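Local coordinates for protein methionine gamma-lyase (Trichomonas vaginalis, PDB 1E5E) that is a pyridoxal-phosphate-dependent enzyme of the Cys/Met metabolism family, with four chains in its assembly, at residues Y210-H214 / T259-M264; Y277-A283 / L392-L396. All coordinates share one frame; numbering follows the deposited sequence.

How the contacts relate
From the N terminus, the chain lays down six of the seven strands of the large sheet before contact 1 opens, in the loop after strand 202-206; the seventh, 220-224, lies within the loop that contact 1 closes. It closes after 44 residues, largely helical, at the beginning of helix 260-279. That helix runs outward, and contact 2 opens at its far end. Its loop of 108 residues includes the whole five-stranded sheet before the C-terminal helix 381-396 closes it. The two loops follow in series, neither nested nor crossed. Helix 260-279 joins them: one end is tied to the large sheet's loop, the other to the C-terminal helix, the contact centres about 29 Å apart.

Contact 1. Residues Y210-H214 / T259-M264; sequences YINGH and TLNIRM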
loop_
_atom_site.group_PDB
_atom_site.type_symbol
_atom_site.label_atom_id
_atom_site.label_comp_id
_atom_site.label_asym_id
_atom_site.label_seq_id
_atom_site.Cartn_x
_atom_site.Cartn_y
_atom_site.Cartn_z
ATOM N N TYR A 210 7.471 -10.595 16.351
ATOM C CA TYR A 210 6.330 -11.486 16.345
ATOM C C TYR A 210 4.968 -10.843 16.094
ATOM O O TYR A 210 4.140 -11.417 15.409
ATOM C CB TYR A 210 6.227 -12.217 17.708
ATOM C CG TYR A 210 7.342 -13.232 17.872
ATOM C CD1 TYR A 210 7.309 -14.463 17.251
ATOM C CD2 TYR A 210 8.456 -12.935 18.637
ATOM C CE1 TYR A 210 8.348 -15.368 17.404
ATOM C CE2 TYR A 210 9.509 -13.827 18.806
ATOM C CZ TYR A 210 9.446 -15.056 18.181
ATOM O OH TYR A 210 10.496 -15.949 18.341
ATOM N N ILE A 211 4.670 -9.698 16.691
ATOM C CA ILE A 211 3.371 -9.055 16.621
ATOM C C ILE A 211 2.954 -8.836 15.147
ATOM O O ILE A 211 1.935 -9.397 14.729
ATOM C CB ILE A 211 3.308 -7.783 17.488
ATOM C CG1 ILE A 211 3.377 -8.141 18.998
ATOM C CG2 ILE A 211 2.001 -7.027 17.206
ATOM C CD1 ILE A 211 3.622 -6.986 19.952
ATOM N N ASN A 212 3.748 -8.181 14.337
ATOM C CA ASN A 212 3.509 -8.068 12.910
ATOM C C ASN A 212 3.706 -9.456 12.312
ATOM O O ASN A 212 2.835 -9.900 11.573
ATOM C CB ASN A 212 4.435 -7.072 12.243
ATOM C CG ASN A 212 4.123 -7.007 10.746
ATOM O OD1 ASN A 212 2.962 -6.690 10.452
ATOM N ND2 ASN A 212 5.113 -7.365 9.931
ATOM N N GLY A 213 4.805 -10.106 12.663
ATOM C CA GLY A 213 5.126 -11.459 12.295
ATOM C C GLY A 213 5.410 -11.826 10.858
ATOM O O GLY A 213 5.520 -13.015 10.528
ATOM N N HIS A 214 5.499 -10.835 9.959
ATOM C CA HIS A 214 5.679 -11.143 8.543
ATOM C C HIS A 214 6.881 -10.453 7.949
ATOM O O HIS A 214 6.973 -10.373 6.724
ATOM C CB HIS A 214 4.426 -10.754 7.712
ATOM C CG HIS A 214 3.258 -11.642 8.033
ATOM N ND1 HIS A 214 2.616 -11.492 9.277
ATOM C CD2 HIS A 214 2.692 -12.686 7.404
ATOM C CE1 HIS A 214 1.652 -12.418 9.351
ATOM N NE2 HIS A 214 1.624 -13.122 8.224
ATOM N N THR A 259 -3.162 -13.250 13.192
ATOM C CA THR A 259 -2.726 -14.650 13.301
ATOM C C THR A 259 -1.699 -14.833 14.424
ATOM O O THR A 259 -1.034 -15.878 14.476
ATOM C CB THR A 259 -2.057 -15.141 12.006
ATOM O OG1 THR A 259 -1.042 -14.185 11.603
ATOM C CG2 THR A 259 -3.090 -15.345 10.902
ATOM N N LEU A 260 -1.501 -13.831 15.274
ATOM C CA LEU A 260 -0.482 -13.903 16.319
ATOM C C LEU A 260 -0.639 -15.154 17.195
ATOM O O LEU A 260 0.304 -15.846 17.570
ATOM C CB LEU A 260 -0.513 -12.640 17.221
ATOM C CG LEU A 260 0.499 -12.624 18.376
ATOM C CD1 LEU A 260 1.944 -12.722 17.890
ATOM C CD2 LEU A 260 0.408 -11.333 19.221
ATOM N N ASN A 261 -1.887 -15.421 17.621
ATOM C CA ASN A 261 -2.066 -16.589 18.481
ATOM C C ASN A 261 -1.673 -17.902 17.809
ATOM O O ASN A 261 -0.985 -18.704 18.447
ATOM C CB ASN A 261 -3.520 -16.663 18.947
ATOM C CG ASN A 261 -3.804 -17.926 19.757
ATOM O OD1 ASN A 261 -3.388 -18.021 20.900
ATOM N ND2 ASN A 261 -4.555 -18.845 19.158
ATOM N N ILE A 262 -2.120 -18.131 16.553
ATOM C CA ILE A 262 -1.791 -19.406 15.913
ATOM C C ILE A 262 -0.341 -19.482 15.478
ATOM O O ILE A 262 0.172 -20.591 15.408
ATOM C CB ILE A 262 -2.715 -19.762 14.719
ATOM C CG1 ILE A 262 -2.684 -18.646 13.666
ATOM C CG2 ILE A 262 -4.129 -19.998 15.234
ATOM C CD1 ILE A 262 -3.411 -19.025 12.381
ATOM N N ARG A 263 0.308 -18.391 15.203
ATOM C CA ARG A 263 1.724 -18.343 14.855
ATOM C C ARG A 263 2.607 -18.605 16.088
ATOM O O ARG A 263 3.508 -19.466 16.078
ATOM C CB ARG A 263 2.094 -16.940 14.303
ATOM C CG ARG A 263 1.651 -16.717 12.874
ATOM C CD ARG A 263 2.159 -15.424 12.252
ATOM N NE ARG A 263 1.586 -14.187 12.783
ATOM C CZ ARG A 263 2.163 -13.423 13.697
ATOM N NH1 ARG A 263 3.350 -13.766 14.218
ATOM N NH2 ARG A 263 1.564 -12.292 14.062
ATOM N N MET A 264 2.302 -17.962 17.201
ATOM C CA MET A 264 3.092 -18.169 18.422
ATOM C C MET A 264 3.025 -19.644 18.868
ATOM O O MET A 264 4.041 -20.186 19.297
ATOM C CB MET A 264 2.700 -17.295 19.615
ATOM C CG MET A 264 2.946 -15.804 19.439
ATOM S SD MET A 264 4.595 -15.407 18.805
ATOM C CE MET A 264 5.692 -15.939 20.105
#
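R263, on the first turn of helix 260-279, reaches the backbone carbonyls of Y210 and I211, in a loop after strand 202-206 of the seven-stranded sheet of this PLP-dependent aminotransferase-type fold. R263 NH1 donates to Y210 O at 2.7 Å, with the nitrogen in the carbonyl plane. R263 NH2 adds weak bonds to Y210 O and I211 O, each 3.0 Å long, and Y210 O is thus gripped by both terminal nitrogens. The guanidinium is sandwiched: the CA of G213 lies over one face and the CA of L260 over the other. G213, which has no side chain, lets its CA come within 3.5 Å of R263 NH1. M264 bends at chi2 (-48°) and again at chi3, curling its CE over the face of the Y210 ring, 3.9 Å from the centroid. M264 SD approaches the ring obliquely, 3.3 Å from Y210 CD1, making a Met-aromatic contact. The hydroxyl of Y210 is hydrogen-bonded to the S310 hydroxyl, and the Y210 side chain lies about 9 Å from the bound N-(hydroxy{3-hydroxy-2-methyl-5-[(phosphonooxy)methyl]pyridin-4-yl}methyl)norvaline.

One shell out, R263 NE donates to T259 OG1 at 2.9 Å, nearly in the guanidinium plane, and G256 O takes a further bond from NH2. R255 of the second subunit binds the side-chain oxygen of N212. Within the loop, H214 ND1 donates to N212 O, 2.8 Å away, at 161° and in the plane of the imidazole.

Contact 2. Residues Y277-A283 / L392-L396; sequences YLKSHPA and LDALL
A283 and L392 bring the two backbones nearest, their CA atoms 6.7 Å apart. Helix 260-279 ends just before S280, where the chain leaves helical geometry, and H281, P282 and A283 carry it on toward strand 284-288; residues 392-396 are the last turn of helix 381-396. H281 points toward residues 392-396. Its CG stands anti to the backbone N (chi1 -162°), which sets the ring alongside L392, the two side chains running in opposite directions. The CB of L392 sits over one face of the imidazole, 3.6 Å from the centroid and 25° off the normal, a CH-pi contact; P282 CD lies over the opposite face. At the edge, H281 NE2 donates to D393 OD2 at 3.2 Å, an almost straight bond (167°) that meets the oxygen nearly along its C-O axis. The other ring nitrogen, H281 ND1, accepts from A283 N at 2.9 Å. With a bond at each nitrogen and a carbon over each face, the ring's rotation is fixed.

This packing joins the C-terminal helix to the end of helix 260-279 beside the five-stranded sheet, whose L316 touches L392 and L395. D393 is shared: its OD1 makes a salt bridge with K389, one turn earlier.

Around the histidine the contact is apolar. L396 CD1 comes to 3.6 Å from H281 CE1, and L396 CD2 lies 3.7 Å from A283 CB. L392 CD2 meets A283 CB, while its CD1 lies against the imidazole, nearest H281 CG, and reaches L278 CD2 at 4.1 Å, the leucine side chains crossing at about a right angle.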
loop_
_atom_site.group_PDB
_atom_site.type_symbol
_atom_site.label_atom_id
_atom_site.label_comp_id
_atom_site.label_asym_id
_atom_site.label_seq_id
_atom_site.Cartn_x
_atom_site.Cartn_y
_atom_site.Cartn_z
ATOM N N TYR A 277 16.497 -31.238 19.367
ATOM C CA TYR A 277 17.425 -31.825 18.420
ATOM C C TYR A 277 18.809 -31.216 18.564
ATOM O O TYR A 277 19.811 -31.924 18.519
ATOM C CB TYR A 277 16.895 -31.627 16.963
ATOM C CG TYR A 277 17.971 -32.115 16.000
ATOM C CD1 TYR A 277 18.124 -33.472 15.789
ATOM C CD2 TYR A 277 18.789 -31.238 15.332
ATOM C CE1 TYR A 277 19.104 -33.954 14.936
ATOM C CE2 TYR A 277 19.773 -31.679 14.462
ATOM C CZ TYR A 277 19.912 -33.043 14.297
ATOM O OH TYR A 277 20.877 -33.524 13.479
ATOM N N LEU A 278 18.925 -29.897 18.732
ATOM C CA LEU A 278 20.211 -29.239 18.817
ATOM C C LEU A 278 20.983 -29.671 20.067
ATOM O O LEU A 278 22.168 -29.955 20.023
ATOM C CB LEU A 278 20.105 -27.714 18.834
ATOM C CG LEU A 278 19.464 -27.075 17.587
ATOM C CD1 LEU A 278 19.230 -25.574 17.814
ATOM C CD2 LEU A 278 20.347 -27.324 16.378
ATOM N N LYS A 279 20.218 -29.845 21.143
ATOM C CA LYS A 279 20.817 -30.191 22.413
ATOM C C LYS A 279 21.512 -31.556 22.352
ATOM O O LYS A 279 22.519 -31.789 23.026
ATOM C CB LYS A 279 19.733 -30.145 23.475
ATOM C CG LYS A 279 20.147 -30.702 24.826
ATOM C CD LYS A 279 18.896 -30.899 25.690
ATOM C CE LYS A 279 18.762 -29.745 26.660
ATOM N NZ LYS A 279 19.298 -30.088 28.019
ATOM N N SER A 280 21.003 -32.473 21.545
ATOM C CA SER A 280 21.673 -33.776 21.572
ATOM C C SER A 280 22.637 -33.988 20.424
ATOM O O SER A 280 23.095 -35.104 20.237
ATOM C CB SER A 280 20.531 -34.786 21.642
ATOM O OG SER A 280 20.092 -34.964 20.308
ATOM N N HIS A 281 22.942 -32.947 19.673
ATOM C CA HIS A 281 23.871 -33.025 18.574
ATOM C C HIS A 281 25.302 -32.876 19.102
ATOM O O HIS A 281 25.614 -31.935 19.811
ATOM C CB HIS A 281 23.633 -31.960 17.513
ATOM C CG HIS A 281 24.312 -32.333 16.231
ATOM N ND1 HIS A 281 25.663 -32.120 16.070
ATOM C CD2 HIS A 281 23.862 -32.929 15.108
ATOM C CE1 HIS A 281 26.050 -32.568 14.891
ATOM N NE2 HIS A 281 24.970 -33.042 14.288
ATOM N N PRO A 282 26.189 -33.770 18.709
ATOM C CA PRO A 282 27.567 -33.743 19.188
ATOM C C PRO A 282 28.346 -32.488 18.832
ATOM O O PRO A 282 29.267 -32.156 19.594
ATOM C CB PRO A 282 28.202 -34.995 18.597
ATOM C CG PRO A 282 27.093 -35.818 18.052
ATOM C CD PRO A 282 25.897 -34.927 17.827
ATOM N N ALA A 283 28.001 -31.697 17.807
ATOM C CA ALA A 283 28.738 -30.456 17.555
ATOM C C ALA A 283 28.342 -29.304 18.470
ATOM O O ALA A 283 28.986 -28.249 18.451
ATOM C CB ALA A 283 28.521 -30.005 16.104
ATOM N N LEU A 392 25.140 -29.287 10.377
ATOM C CA LEU A 392 25.951 -29.749 11.497
ATOM C C LEU A 392 26.823 -30.959 11.167
ATOM O O LEU A 392 28.029 -30.980 11.478
ATOM C CB LEU A 392 25.068 -30.076 12.711
ATOM C CG LEU A 392 24.452 -28.843 13.405
ATOM C CD1 LEU A 392 23.425 -29.247 14.441
ATOM C CD2 LEU A 392 25.559 -28.009 14.022
ATOM N N ASP A 393 26.282 -31.977 10.501
ATOM C CA ASP A 393 27.065 -33.150 10.135
ATOM C C ASP A 393 28.281 -32.725 9.325
ATOM O O ASP A 393 29.365 -33.206 9.651
ATOM C CB ASP A 393 26.241 -34.190 9.375
ATOM C CG ASP A 393 25.328 -34.933 10.338
ATOM O OD1 ASP A 393 24.633 -35.876 9.878
ATOM O OD2 ASP A 393 25.266 -34.558 11.540
ATOM N N ALA A 394 28.137 -31.849 8.349
ATOM C CA ALA A 394 29.219 -31.342 7.536
ATOM C C ALA A 394 30.318 -30.653 8.334
ATOM O O ALA A 394 31.520 -30.737 8.097
ATOM C CB ALA A 394 28.651 -30.295 6.586
ATOM N N LEU A 395 29.905 -29.875 9.332
ATOM C CA LEU A 395 30.810 -29.261 10.280
ATOM C C LEU A 395 31.722 -30.341 10.853
ATOM O O LEU A 395 32.929 -30.175 10.894
ATOM C CB LEU A 395 29.961 -28.724 11.429
ATOM C CG LEU A 395 30.363 -27.436 12.118
ATOM C CD1 LEU A 395 30.474 -26.332 11.083
ATOM C CD2 LEU A 395 29.339 -27.096 13.195
ATOM N N LEU A 396 31.120 -31.427 11.332
ATOM C CA LEU A 396 31.828 -32.522 11.945
ATOM C C LEU A 396 32.543 -33.445 10.973
ATOM O O LEU A 396 33.509 -34.091 11.378
ATOM C CB LEU A 396 30.856 -33.397 12.766
ATOM C CG LEU A 396 30.232 -32.751 14.002
ATOM C CD1 LEU A 396 29.445 -33.768 14.809
ATOM C CD2 LEU A 396 31.283 -32.074 14.869
#